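Putative hydrolase (Burkholderia cenocepacia, PDB 4X00) is a putative aryl esterase of the alpha/beta-hydrolase superfamily, so it probably hydrolyses ester bonds, although its natural substrate is not established. Local coordinates at residues R170-L173 against R174-H178; A183-F186 against S187-A191; A211-G214 against L215-E219. All coordinates share one frame; numbering follows the deposited sequence.

Contact 1: residues R170-L173 against R174-H178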
# COMPACT_ATOMS: atom_id res chain seq x y z
N ARG A 170 -1.51 -17.13 -7.23
CA ARG A 170 -0.12 -17.30 -7.61
C ARG A 170 0.18 -16.50 -8.88
O ARG A 170 1.24 -15.84 -8.98
CB ARG A 170 0.18 -18.80 -7.83
CG ARG A 170 1.66 -19.08 -8.03
CD ARG A 170 1.97 -20.61 -8.01
NE ARG A 170 1.36 -21.28 -9.16
CZ ARG A 170 0.27 -22.06 -9.15
NH1 ARG A 170 -0.18 -22.55 -10.29
NH2 ARG A 170 -0.40 -22.33 -8.01
N ALA A 171 -0.75 -16.50 -9.83
CA ALA A 171 -0.57 -15.71 -11.05
C ALA A 171 -0.57 -14.20 -10.74
O ALA A 171 0.22 -13.43 -11.31
CB ALA A 171 -1.68 -16.05 -12.07
N PHE A 172 -1.44 -13.77 -9.84
CA PHE A 172 -1.45 -12.36 -9.44
C PHE A 172 -0.11 -11.98 -8.82
O PHE A 172 0.42 -10.89 -9.09
CB PHE A 172 -2.60 -12.13 -8.45
CG PHE A 172 -2.68 -10.72 -7.98
CD1 PHE A 172 -3.40 -9.80 -8.72
CD2 PHE A 172 -2.07 -10.31 -6.80
CE1 PHE A 172 -3.49 -8.47 -8.30
CE2 PHE A 172 -2.18 -8.97 -6.36
CZ PHE A 172 -2.89 -8.06 -7.13
N LEU A 173 0.41 -12.82 -7.93
CA LEU A 173 1.68 -12.48 -7.28
C LEU A 173 2.79 -12.39 -8.33
O LEU A 173 3.66 -11.51 -8.25
CB LEU A 173 2.04 -13.50 -6.20
CG LEU A 173 3.28 -13.19 -5.35
CD1 LEU A 173 3.15 -11.86 -4.63
CD2 LEU A 173 3.52 -14.30 -4.36
N ARG A 174 2.79 -13.27 -9.34
CA ARG A 174 3.80 -13.17 -10.41
C ARG A 174 3.68 -11.85 -11.14
O ARG A 174 4.69 -11.27 -11.55
CB ARG A 174 3.66 -14.33 -11.39
CG ARG A 174 4.12 -15.66 -10.83
CD ARG A 174 5.63 -15.68 -10.63
NE ARG A 174 6.10 -16.96 -10.11
CZ ARG A 174 7.32 -17.15 -9.60
NH1 ARG A 174 8.19 -16.15 -9.53
NH2 ARG A 174 7.66 -18.36 -9.17
N LEU A 175 2.45 -11.35 -11.31
CA LEU A 175 2.22 -10.08 -11.98
C LEU A 175 2.69 -8.90 -11.14
O LEU A 175 2.72 -7.77 -11.63
CB LEU A 175 0.73 -9.92 -12.32
CG LEU A 175 0.31 -10.83 -13.48
CD1 LEU A 175 -1.23 -10.84 -13.53
CD2 LEU A 175 0.91 -10.40 -14.82
N CYS A 176 3.04 -9.12 -9.87
CA CYS A 176 3.47 -8.01 -9.03
C CYS A 176 4.93 -7.61 -9.32
O CYS A 176 5.40 -6.63 -8.74
CB CYS A 176 3.33 -8.38 -7.55
SG CYS A 176 1.62 -8.35 -6.93
N PHE A 177 5.63 -8.36 -10.18
CA PHE A 177 7.06 -8.11 -10.40
C PHE A 177 7.40 -8.09 -11.86
O PHE A 177 6.83 -8.87 -12.64
CB PHE A 177 7.92 -9.19 -9.75
CG PHE A 177 7.66 -9.35 -8.27
CD1 PHE A 177 8.31 -8.55 -7.35
CD2 PHE A 177 6.74 -10.30 -7.80
CE1 PHE A 177 8.06 -8.68 -6.00
CE2 PHE A 177 6.51 -10.43 -6.46
CZ PHE A 177 7.15 -9.63 -5.55
N HIS A 178 8.35 -7.23 -12.23
CA HIS A 178 9.09 -7.44 -13.48
C HIS A 178 10.35 -8.24 -13.19
O HIS A 178 10.59 -9.27 -13.83
CB HIS A 178 9.44 -6.11 -14.15
CG HIS A 178 10.18 -6.27 -15.43
ND1 HIS A 178 9.62 -6.87 -16.54
CD2 HIS A 178 11.43 -5.90 -15.79
CE1 HIS A 178 10.50 -6.87 -17.53
NE2 HIS A 178 11.60 -6.28 -17.10
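Phe172 and Cys176 meet where helix 162-174 runs out into a type I beta turn, Arg174 to Phe177, among the helices inserted between the sixth and seventh strands of an alpha/beta-hydrolase sheet. The sulfur approaches the ring obliquely: Cys176 SG lies 4.6 Å from the centroid of the Phe172 ring, 38° off its normal, and 3.9 Å from Phe172 CE2, a Cys sulfur-aromatic contact. One residue further along, Leu173 and Phe177 lie side by side and point the same way; Leu173 CD1 stands 4.1 Å from Phe177 CE2. The same ring also reaches the backbone, bringing Phe177 CD2 to 3.3 Å from Leu173 O.

The backbone bonding changes beneath these side chains. Arg174 N still bonds to Arg170 O at 3.0 Å and Leu175 N to Ala171 O, both in the i to i+4 pattern of a helix. Cys176 N donates to Leu173 O, three residues back. Further out, Leu44, Met157 and Leu232 pack on Phe172, and Leu263 on Phe177. The side chain of Cys176 touches a probable Ser112-His259-Asp230 triad, placing this helix end beside the likely active site. On the outer side, a chi1 of -72° sets Arg174 CG beside its own backbone N and 3.4 Å from Arg170 O.

Contact 2: residues A183-F186 against S187-A191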
# COMPACT_ATOMS: atom_id res chain seq x y z
N ALA A 183 13.34 -17.58 -5.48
CA ALA A 183 12.29 -18.56 -5.28
C ALA A 183 11.83 -18.61 -3.84
O ALA A 183 10.65 -18.81 -3.57
CB ALA A 183 12.74 -19.96 -5.73
N THR A 184 12.74 -18.46 -2.90
CA THR A 184 12.34 -18.58 -1.50
C THR A 184 11.49 -17.36 -1.08
O THR A 184 10.45 -17.51 -0.42
CB THR A 184 13.57 -18.75 -0.60
OG1 THR A 184 14.25 -19.95 -0.98
CG2 THR A 184 13.15 -18.90 0.85
N THR A 185 11.89 -16.16 -1.50
CA THR A 185 11.09 -14.98 -1.24
C THR A 185 9.72 -15.09 -1.88
O THR A 185 8.69 -14.74 -1.25
CB THR A 185 11.79 -13.72 -1.77
OG1 THR A 185 13.04 -13.57 -1.08
CG2 THR A 185 10.94 -12.48 -1.56
N PHE A 186 9.66 -15.58 -3.12
CA PHE A 186 8.37 -15.76 -3.76
C PHE A 186 7.50 -16.73 -2.95
O PHE A 186 6.31 -16.47 -2.73
CB PHE A 186 8.53 -16.27 -5.20
CG PHE A 186 7.24 -16.28 -5.96
CD1 PHE A 186 6.78 -15.13 -6.59
CD2 PHE A 186 6.49 -17.43 -6.04
CE1 PHE A 186 5.57 -15.12 -7.28
CE2 PHE A 186 5.26 -17.43 -6.71
CZ PHE A 186 4.82 -16.27 -7.35
N SER A 187 8.09 -17.83 -2.47
CA SER A 187 7.30 -18.82 -1.73
C SER A 187 6.77 -18.21 -0.42
O SER A 187 5.65 -18.54 0.00
CB SER A 187 8.13 -20.07 -1.44
OG SER A 187 9.06 -19.85 -0.41
N LEU A 188 7.55 -17.35 0.24
CA LEU A 188 7.10 -16.71 1.49
C LEU A 188 5.92 -15.80 1.17
O LEU A 188 4.88 -15.84 1.85
CB LEU A 188 8.26 -15.91 2.10
CG LEU A 188 7.87 -15.13 3.34
CD1 LEU A 188 7.40 -16.05 4.45
CD2 LEU A 188 9.07 -14.26 3.79
N LEU A 189 6.04 -15.00 0.12
CA LEU A 189 4.96 -14.09 -0.26
C LEU A 189 3.74 -14.83 -0.78
O LEU A 189 2.62 -14.35 -0.63
CB LEU A 189 5.46 -13.04 -1.28
CG LEU A 189 6.51 -12.05 -0.74
CD1 LEU A 189 6.88 -11.08 -1.86
CD2 LEU A 189 5.93 -11.30 0.46
N LEU A 190 3.94 -16.01 -1.37
CA LEU A 190 2.83 -16.83 -1.86
C LEU A 190 1.98 -17.36 -0.68
O LEU A 190 0.75 -17.24 -0.67
CB LEU A 190 3.37 -17.98 -2.70
CG LEU A 190 2.28 -18.80 -3.39
CD1 LEU A 190 1.55 -17.95 -4.43
CD2 LEU A 190 2.99 -19.99 -4.04
N ALA A 191 2.65 -17.91 0.33
CA ALA A 191 1.95 -18.38 1.54
C ALA A 191 1.28 -17.19 2.26
O ALA A 191 0.13 -17.26 2.73
CB ALA A 191 2.93 -19.09 2.44
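Helix 183-194, one of the helices that follow strand 132-136 in this alpha/beta-hydrolase fold, opens with the two turns that hold this contact. Four backbone bonds of the i to i+4 kind mark it as a regular alpha-helix: Ser187 N to Ala183 O, Leu188 N to Thr184 O, Leu189 N to Thr185 O and Leu190 N to Phe186 O. The third is the straightest, with an N-H...O angle of 168°, whereas the last is the shortest at 2.8 Å and more bent at the hydrogen.

A side chain adds a fifth bond. In the conformer described here, one of two modelled for this serine, Ser187 OG donates to Thr184 O at 2.7 Å, so that this carbonyl accepts two donors, the hydroxyl and Leu188 N. The chi1 of 75° puts OG between the backbone N and the carbonyl carbon of Ser187, from where it turns back along the helix to the preceding turn. The hydroxyl comes in at a C=O...O angle of 122°.

The apolar contacts are looser and lie elsewhere on the helix. Phe186 CE2 is 4.3 Å from Leu190 CD2, the methyl meeting the ring obliquely, and Thr185 CG2 is also 4.3 Å from Leu189 CD1. Phe186, Leu189 and Leu190 all face helix 162-174, where they pack on Leu173, and the Phe186 ring makes a cation-pi interaction with Arg174. Pro181 packs on Phe186 from the preceding loop, while Asp182 OD1 bonds to Thr185 N at the start of the helix. Leu189, with CG beside its own backbone N, brings that carbon to 3.5 Å from Thr185 O.

Contact 3: residues A211-G214 against L215-E219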
# COMPACT_ATOMS: atom_id res chain seq x y z
N ALA A 211 -10.31 9.37 -4.81
CA ALA A 211 -9.04 9.92 -5.27
C ALA A 211 -9.17 11.40 -5.63
O ALA A 211 -8.29 12.20 -5.31
CB ALA A 211 -8.54 9.13 -6.45
N ALA A 212 -10.23 11.79 -6.33
CA ALA A 212 -10.36 13.16 -6.76
C ALA A 212 -10.39 14.09 -5.57
O ALA A 212 -9.65 15.09 -5.51
CB ALA A 212 -11.59 13.33 -7.60
N LYS A 213 -11.22 13.76 -4.58
CA LYS A 213 -11.30 14.59 -3.39
C LYS A 213 -9.99 14.56 -2.57
O LYS A 213 -9.48 15.60 -2.19
CB LYS A 213 -12.48 14.14 -2.53
CG LYS A 213 -12.70 14.96 -1.27
CD LYS A 213 -13.89 14.46 -0.46
CE LYS A 213 -14.05 15.29 0.81
NZ LYS A 213 -15.07 14.71 1.72
N GLY A 214 -9.45 13.38 -2.29
CA GLY A 214 -8.29 13.32 -1.42
C GLY A 214 -7.04 13.93 -2.04
O GLY A 214 -6.30 14.65 -1.38
N LEU A 215 -6.78 13.58 -3.30
CA LEU A 215 -5.58 14.09 -3.95
C LEU A 215 -5.67 15.58 -4.22
O LEU A 215 -4.69 16.31 -4.02
CB LEU A 215 -5.32 13.36 -5.27
CG LEU A 215 -4.86 11.91 -5.12
CD1 LEU A 215 -4.81 11.23 -6.48
CD2 LEU A 215 -3.50 11.85 -4.42
N SER A 216 -6.82 16.04 -4.69
CA SER A 216 -6.85 17.41 -5.18
C SER A 216 -6.72 18.39 -4.03
O SER A 216 -6.19 19.47 -4.23
CB SER A 216 -8.12 17.69 -5.98
OG SER A 216 -9.22 17.79 -5.11
N LYS A 217 -7.14 17.99 -2.84
CA LYS A 217 -7.07 18.89 -1.70
C LYS A 217 -5.74 18.86 -0.93
O LYS A 217 -5.55 19.66 -0.01
CB LYS A 217 -8.20 18.59 -0.70
CG LYS A 217 -9.55 19.19 -1.03
CD LYS A 217 -10.18 18.60 -2.27
CE LYS A 217 -11.56 18.07 -1.97
NZ LYS A 217 -12.39 19.02 -1.15
N ALA A 218 -4.84 17.95 -1.28
CA ALA A 218 -3.63 17.80 -0.48
C ALA A 218 -2.67 18.97 -0.67
O ALA A 218 -2.48 19.43 -1.81
CB ALA A 218 -2.94 16.48 -0.81
N GLU A 219 -2.04 19.41 0.42
CA GLU A 219 -0.97 20.42 0.37
C GLU A 219 0.38 19.84 0.73
O GLU A 219 1.43 20.39 0.36
CB GLU A 219 -1.25 21.59 1.32
CG GLU A 219 -2.25 22.55 0.79
CD GLU A 219 -1.74 23.23 -0.44
OE1 GLU A 219 -0.67 23.90 -0.36
OE2 GLU A 219 -2.39 23.11 -1.50
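Lys213 and Lys217 cross obliquely on the outside of helix 211-216, their aliphatic parts meeting and their ammonium ends apart. Lys213 runs out fully extended, while Lys217 bends at chi2, chi3 and chi4 and folds back over the last turn. The crossing is tight: Lys213 CG and Lys217 CE are 3.4 Å apart, closer than usual for two carbons. Lys217 CD also comes to 3.1 Å from Lys213 O. Lys213 NZ and Lys217 NZ remain 5.8 Å apart, which probably limits the repulsion of like charges.

Ser216 runs to nearly the same side as Lys217 and folds its hydroxyl onto the preceding turn. In the conformer described, one of two modelled, Ser216 OG donates to Ala212 O at 2.8 Å, and Ser216 N bonds to the same oxygen at 3.1 Å; the two donors reach it from opposite faces of the carbonyl plane. Leu215 points into the protein, its CD1 4.3 Å from Ala211 CB, and packs on Ala242 and Leu245 of helix 235-245 and on Ser119 of helix 113-125. The bond from Lys217 N to Lys213 O is weak at 3.4 Å, and Ala218 N takes Leu215 O three residues back. Such unwinding is typical of a helix's C-terminal end, here leading into strand 222-227 of the alpha/beta-hydrolase sheet.

How the contacts relate
Contacts 1 and 2 touch, whereas contact 3 lies on the opposite side of the chain's centre, about 30 Å from contact 1 between centres. Helices 162-174 and 183-194 pack directly: Leu173 of contact 1 fits against Phe186, Leu189 and Leu190 of contact 2, and Arg174 makes a cation-pi interaction with the Phe186 ring. Contact 1, nearest the probable catalytic triad, is the more buried of this pair and relies on aromatic and sulfur contacts. Contact 2 has more exposed residues, and its serine bonds back to a helix carbonyl. In contact 3 a serine hydroxyl again bonds to a helix carbonyl, but four residues back rather than three; a buried leucine and two crossing surface lysines complete it.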